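PDB 5ZFQ: twitching motility pilus retraction protein from Geobacter sulfurreducens PCA, which probably hydrolyses ATP to drive the retraction of type IV pili, working as a hexameric motor of the type II/IV secretion ATPase family. Local coordinates for residues D179-I184 with C197-R202; V226-L231 with H248-T253. All blocks are in the same frame, centred on the assembly; numbering follows the deposited sequence.

Contact 1: D179-I184 with C197-R202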
loop_
_atom_site.group_PDB
_atom_site.type_symbol
_atom_site.label_atom_id
_atom_site.label_comp_id
_atom_site.label_asym_id
_atom_site.label_seq_id
_atom_site.Cartn_x
_atom_site.Cartn_y
_atom_site.Cartn_z
ATOM N N ASP A 179 8.315 -26.707 34.653
ATOM C CA ASP A 179 7.928 -26.338 33.295
ATOM C C ASP A 179 9.073 -25.670 32.567
ATOM O O ASP A 179 10.102 -25.345 33.155
ATOM C CB ASP A 179 6.715 -25.388 33.296
ATOM C CG ASP A 179 5.428 -26.057 33.773
ATOM O OD1 ASP A 179 5.347 -27.321 33.781
ATOM O OD2 ASP A 179 4.485 -25.299 34.132
ATOM N N HIS A 180 8.877 -25.496 31.267
ATOM C CA HIS A 180 9.756 -24.693 30.436
ATOM C C HIS A 180 9.052 -23.361 30.272
ATOM O O HIS A 180 7.952 -23.318 29.728
ATOM C CB HIS A 180 10.017 -25.366 29.082
ATOM C CG HIS A 180 10.818 -24.527 28.140
ATOM N ND1 HIS A 180 10.743 -24.667 26.772
ATOM C CD2 HIS A 180 11.712 -23.535 28.369
ATOM C CE1 HIS A 180 11.564 -23.804 26.199
ATOM N NE2 HIS A 180 12.166 -23.106 27.144
ATOM N N ILE A 181 9.668 -22.300 30.790
ATOM C CA ILE A 181 9.119 -20.938 30.732
ATOM C C ILE A 181 9.848 -20.096 29.684
ATOM O O ILE A 181 11.047 -19.814 29.824
ATOM C CB ILE A 181 9.219 -20.194 32.109
ATOM C CG1 ILE A 181 8.479 -20.962 33.219
ATOM C CG2 ILE A 181 8.692 -18.767 31.986
ATOM C CD1 ILE A 181 8.555 -20.307 34.580
ATOM N N VAL A 182 9.126 -19.706 28.638
ATOM C CA VAL A 182 9.672 -18.798 27.614
ATOM C C VAL A 182 8.979 -17.440 27.682
ATOM O O VAL A 182 7.749 -17.360 27.588
ATOM C CB VAL A 182 9.497 -19.356 26.183
ATOM C CG1 VAL A 182 10.028 -18.360 25.151
ATOM C CG2 VAL A 182 10.162 -20.728 26.060
ATOM N N THR A 183 9.755 -16.377 27.837
ATOM C CA THR A 183 9.206 -15.019 27.806
ATOM C C THR A 183 9.679 -14.296 26.555
ATOM O O THR A 183 10.765 -14.560 26.047
ATOM C CB THR A 183 9.639 -14.192 29.048
ATOM O OG1 THR A 183 11.035 -13.899 28.941
ATOM C CG2 THR A 183 9.397 -14.971 30.348
ATOM N N ILE A 184 8.876 -13.365 26.070
ATOM C CA ILE A 184 9.266 -12.532 24.944
ATOM C C ILE A 184 8.966 -11.099 25.378
ATOM O O ILE A 184 7.806 -10.714 25.552
ATOM C CB ILE A 184 8.513 -12.959 23.642
ATOM C CG1 ILE A 184 8.874 -14.400 23.258
ATOM C CG2 ILE A 184 8.816 -12.036 22.480
ATOM C CD1 ILE A 184 7.802 -15.084 22.371
ATOM N N CYS A 197 11.798 -24.580 37.197
ATOM C CA CYS A 197 11.528 -24.508 35.768
ATOM C C CYS A 197 12.798 -24.239 34.964
ATOM O O CYS A 197 13.797 -23.773 35.513
ATOM C CB CYS A 197 10.496 -23.415 35.464
ATOM S SG CYS A 197 8.838 -23.683 36.144
ATOM N N VAL A 198 12.772 -24.548 33.671
ATOM C CA VAL A 198 13.810 -24.046 32.777
ATOM C C VAL A 198 13.307 -22.720 32.200
ATOM O O VAL A 198 12.212 -22.663 31.618
ATOM C CB VAL A 198 14.145 -25.048 31.637
ATOM C CG1 VAL A 198 15.053 -24.410 30.587
ATOM C CG2 VAL A 198 14.799 -26.294 32.194
ATOM N N VAL A 199 14.081 -21.653 32.370
ATOM C CA VAL A 199 13.631 -20.339 31.922
ATOM C C VAL A 199 14.473 -19.766 30.764
ATOM O O VAL A 199 15.689 -19.601 30.882
ATOM C CB VAL A 199 13.635 -19.318 33.089
ATOM C CG1 VAL A 199 13.033 -17.992 32.635
ATOM C CG2 VAL A 199 12.882 -19.876 34.295
ATOM N N ASN A 200 13.803 -19.459 29.653
ATOM C CA ASN A 200 14.426 -18.787 28.510
ATOM C C ASN A 200 13.751 -17.438 28.206
ATOM O O ASN A 200 12.551 -17.390 27.922
ATOM C CB ASN A 200 14.369 -19.678 27.272
ATOM C CG ASN A 200 15.420 -20.751 27.288
ATOM O OD1 ASN A 200 16.614 -20.457 27.297
ATOM N ND2 ASN A 200 14.983 -22.016 27.292
ATOM N N GLN A 201 14.511 -16.348 28.261
ATOM C CA GLN A 201 13.944 -15.016 28.053
ATOM C C GLN A 201 14.544 -14.357 26.822
ATOM O O GLN A 201 15.760 -14.177 26.729
ATOM C CB GLN A 201 14.190 -14.142 29.280
ATOM C CG GLN A 201 13.791 -14.795 30.574
ATOM C CD GLN A 201 13.961 -13.885 31.764
ATOM O OE1 GLN A 201 14.792 -14.145 32.640
ATOM N NE2 GLN A 201 13.171 -12.815 31.813
ATOM N N ARG A 202 13.701 -13.985 25.873
ATOM C CA ARG A 202 14.191 -13.358 24.659
ATOM C C ARG A 202 13.850 -11.861 24.632
ATOM O O ARG A 202 12.676 -11.468 24.703
ATOM C CB ARG A 202 13.602 -14.074 23.451
ATOM C CG ARG A 202 13.534 -15.578 23.620
ATOM C CD ARG A 202 13.319 -16.234 22.284
ATOM N NE ARG A 202 14.345 -15.835 21.322
ATOM C CZ ARG A 202 14.252 -15.987 20.006
ATOM N NH1 ARG A 202 13.160 -16.509 19.464
ATOM N NH2 ARG A 202 15.256 -15.595 19.224
#
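Asn-200 and His-180, on adjacent parallel strands, show how an imidazole can be fixed through both nitrogens. Asn-200 ND2 donates to His-180 NE2 at 3.0 Å; the acceptor lies in the plane of the amide, while the donor is tilted 26° from the ring plane. Ring and amide stand 89° apart. With CG anti to the backbone N (chi1 175°), the imidazole leans toward the neighbouring strand, where Val-198 O meets the ring edge in plane, 3.4 Å from His-180 CD2. His-180 ND1 is bonded to the carbonyl of Asp-222 and Asn-200 OD1 to Thr-47 of the second subunit, whose His-45 meets the imidazole edge-to-face. A leucine in place of His-180 would probably leave Asn-200 ND2 without its acceptor and the amide freer to turn.

Five backbone bonds form a regular ladder, ending with Arg-202 N to Thr-183 O at 3.0 Å; before its start, Asp-179 N donates to Cys-197 SG at 3.4 Å. Thr-183 OG1 and Gln-201 NE2 are both bonded to Glu-185. Arg-202 forms a salt bridge through NH1 with Glu-94 and a hydrogen bond through NE with Ile-113 O, both of the second subunit. The strands edge a sheet consistent with the RecA-like core of this family; helix 162-176 packs on Ile-181 and Val-199, helix 211-216 on Ile-184 and Arg-202, and strand 225-230 continues the sheet beyond 180-185.

Contact 2: V226-L231 with H248-T253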
loop_
_atom_site.group_PDB
_atom_site.type_symbol
_atom_site.label_atom_id
_atom_site.label_comp_id
_atom_site.label_asym_id
_atom_site.label_seq_id
_atom_site.Cartn_x
_atom_site.Cartn_y
_atom_site.Cartn_z
ATOM N N VAL A 226 4.297 -19.316 28.623
ATOM C CA VAL A 226 4.811 -18.297 27.690
ATOM C C VAL A 226 4.331 -16.904 28.037
ATOM O O VAL A 226 3.127 -16.648 28.037
ATOM C CB VAL A 226 4.375 -18.553 26.220
ATOM C CG1 VAL A 226 5.004 -17.499 25.294
ATOM C CG2 VAL A 226 4.671 -19.952 25.781
ATOM N N LEU A 227 5.257 -16.000 28.316
ATOM C CA LEU A 227 4.910 -14.593 28.472
ATOM C C LEU A 227 5.072 -13.918 27.120
ATOM O O LEU A 227 6.182 -13.795 26.588
ATOM C CB LEU A 227 5.765 -13.920 29.537
ATOM C CG LEU A 227 5.711 -12.383 29.579
ATOM C CD1 LEU A 227 4.279 -11.886 29.780
ATOM C CD2 LEU A 227 6.640 -11.834 30.663
ATOM N N VAL A 228 3.941 -13.496 26.563
ATOM C CA VAL A 228 3.872 -13.082 25.166
ATOM C C VAL A 228 4.039 -11.569 25.002
ATOM O O VAL A 228 4.308 -11.091 23.892
ATOM C CB VAL A 228 2.542 -13.580 24.543
ATOM C CG1 VAL A 228 1.920 -12.580 23.586
ATOM C CG2 VAL A 228 2.757 -14.918 23.854
ATOM N N GLY A 229 3.855 -10.801 26.055
ATOM C CA GLY A 229 3.994 -9.373 25.917
ATOM C C GLY A 229 2.734 -8.782 25.340
ATOM O O GLY A 229 1.716 -9.422 25.340
ATOM N N GLU A 230 2.806 -7.569 24.844
ATOM C CA GLU A 230 1.642 -6.890 24.307
ATOM C C GLU A 230 0.993 -7.511 23.127
ATOM O O GLU A 230 1.639 -7.887 22.196
ATOM C CB GLU A 230 1.976 -5.439 23.936
ATOM C CG GLU A 230 0.767 -4.575 23.564
ATOM C CD GLU A 230 1.029 -3.069 23.624
ATOM O OE1 GLU A 230 1.669 -2.514 22.714
ATOM O OE2 GLU A 230 0.597 -2.410 24.583
ATOM N N LEU A 231 -0.314 -7.574 23.163
ATOM C CA LEU A 231 -1.053 -8.093 22.071
ATOM C C LEU A 231 -1.214 -6.991 21.027
ATOM O O LEU A 231 -2.287 -6.467 20.834
ATOM C CB LEU A 231 -2.406 -8.588 22.548
ATOM C CG LEU A 231 -2.406 -9.728 23.565
ATOM C CD1 LEU A 231 -3.777 -10.309 23.740
ATOM C CD2 LEU A 231 -1.441 -10.814 23.196
ATOM N N HIS A 248 -1.189 -24.785 27.117
ATOM C CA HIS A 248 -0.157 -23.930 27.669
ATOM C C HIS A 248 -0.776 -22.924 28.604
ATOM O O HIS A 248 -2.002 -22.729 28.612
ATOM C CB HIS A 248 0.606 -23.225 26.565
ATOM C CG HIS A 248 1.164 -24.166 25.546
ATOM N ND1 HIS A 248 0.415 -24.657 24.499
ATOM C CD2 HIS A 248 2.384 -24.740 25.437
ATOM C CE1 HIS A 248 1.155 -25.480 23.777
ATOM N NE2 HIS A 248 2.353 -25.550 24.325
ATOM N N LEU A 249 0.063 -22.317 29.430
ATOM C CA LEU A 249 -0.358 -21.142 30.149
ATOM C C LEU A 249 0.248 -19.926 29.442
ATOM O O LEU A 249 1.487 -19.799 29.328
ATOM C CB LEU A 249 0.057 -21.207 31.617
ATOM C CG LEU A 249 -0.352 -19.985 32.460
ATOM C CD1 LEU A 249 -1.866 -19.894 32.665
ATOM C CD2 LEU A 249 0.362 -19.961 33.811
ATOM N N CYS A 250 -0.616 -19.048 28.944
ATOM C CA CYS A 250 -0.148 -17.859 28.256
ATOM C C CYS A 250 -0.349 -16.601 29.104
ATOM O O CYS A 250 -1.481 -16.251 29.465
ATOM C CB CYS A 250 -0.861 -17.710 26.910
ATOM S SG CYS A 250 -0.244 -16.306 25.936
ATOM N N LEU A 251 0.756 -15.937 29.436
ATOM C CA LEU A 251 0.703 -14.637 30.104
ATOM C C LEU A 251 0.846 -13.568 29.049
ATOM O O LEU A 251 1.729 -13.661 28.192
ATOM C CB LEU A 251 1.811 -14.490 31.156
ATOM C CG LEU A 251 1.767 -15.565 32.236
ATOM C CD1 LEU A 251 2.976 -15.506 33.147
ATOM C CD2 LEU A 251 0.442 -15.499 33.034
ATOM N N ALA A 252 -0.011 -12.556 29.096
ATOM C CA ALA A 252 0.044 -11.514 28.088
ATOM C C ALA A 252 -0.503 -10.180 28.591
ATOM O O ALA A 252 -1.156 -10.116 29.631
ATOM C CB ALA A 252 -0.712 -11.956 26.820
ATOM N N THR A 253 -0.178 -9.157 27.834
ATOM C CA THR A 253 -0.418 -7.774 28.131
ATOM C C THR A 253 -1.216 -7.006 27.077
ATOM O O THR A 253 -1.158 -7.270 25.924
ATOM C CB THR A 253 0.992 -7.151 28.349
ATOM O OG1 THR A 253 1.359 -7.268 29.704
ATOM C CG2 THR A 253 1.124 -5.730 27.963
#
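Val-226 and Leu-227 pair in parallel with Cys-250 and Leu-251, the strands 13° apart, until a beta bulge shifts the register by one and matches Glu-230 with Thr-253. Among the side chains, a chi1 of 167° turns Leu-227 CG away from its own amide N and brings CD1 to 3.8 Å from Leu-251 CB, the two leucines crossing at about a right angle. Farther along that face Thr-253 CG2 meets Glu-230 CB at 4.1 Å, and Thr-253 OG1 is satisfied by the carbonyl of Val-154. Val-228 CG2 rests 3.9 Å from Cys-250 SG, which shares its face with Val-226; near the bulge Leu-231 CD2 touches Ala-252 CB at 3.9 Å.

The extra residue of the bulge lies in 226-231, where Gly-229 takes a positive phi that would press any CB against the preceding carbonyl oxygen. Its own carbonyl still serves the ladder: Thr-253 N donates to Gly-229 O at 3.1 Å, but from 62° above the carbonyl plane. Past the bulge, Leu-231 N reaches Thr-253 O at 2.9 Å.

The hydrophobic run ending in Gly-Glu is consistent with the Walker B strand of this ATPase family. Helix 162-176, which begins within the probable P-loop, covers Leu-227, Leu-251 and Thr-253; helix 234-245, the crossover of this beta-alpha-beta unit, packs on Val-226, Val-228 and Cys-250, with strands 180-185 and 150-155 flanking the pair.

In the fold
Both contacts are buried and belong to one sheet, yet they differ with their place in it. Contact 1 includes strand 198-203, outermost in this chain, and the second subunit lies mainly against the face of His-180, Asn-200 and Arg-202; its chemistry is accordingly mixed, with polar side chains serving the subunit interface. Contact 2 lies among the inner strands, untouched by other chains, and its side-chain packing is largely aliphatic. Strands 180-185 and 225-230 are neighbours and join the two: Ile-184 N probably bonds to Leu-227 O at 2.8 Å, and Thr-183 CG2 packs on Leu-227 CB. Helix 162-176 spans both, while regular pairing in contact 1 contrasts with the bulge in contact 2.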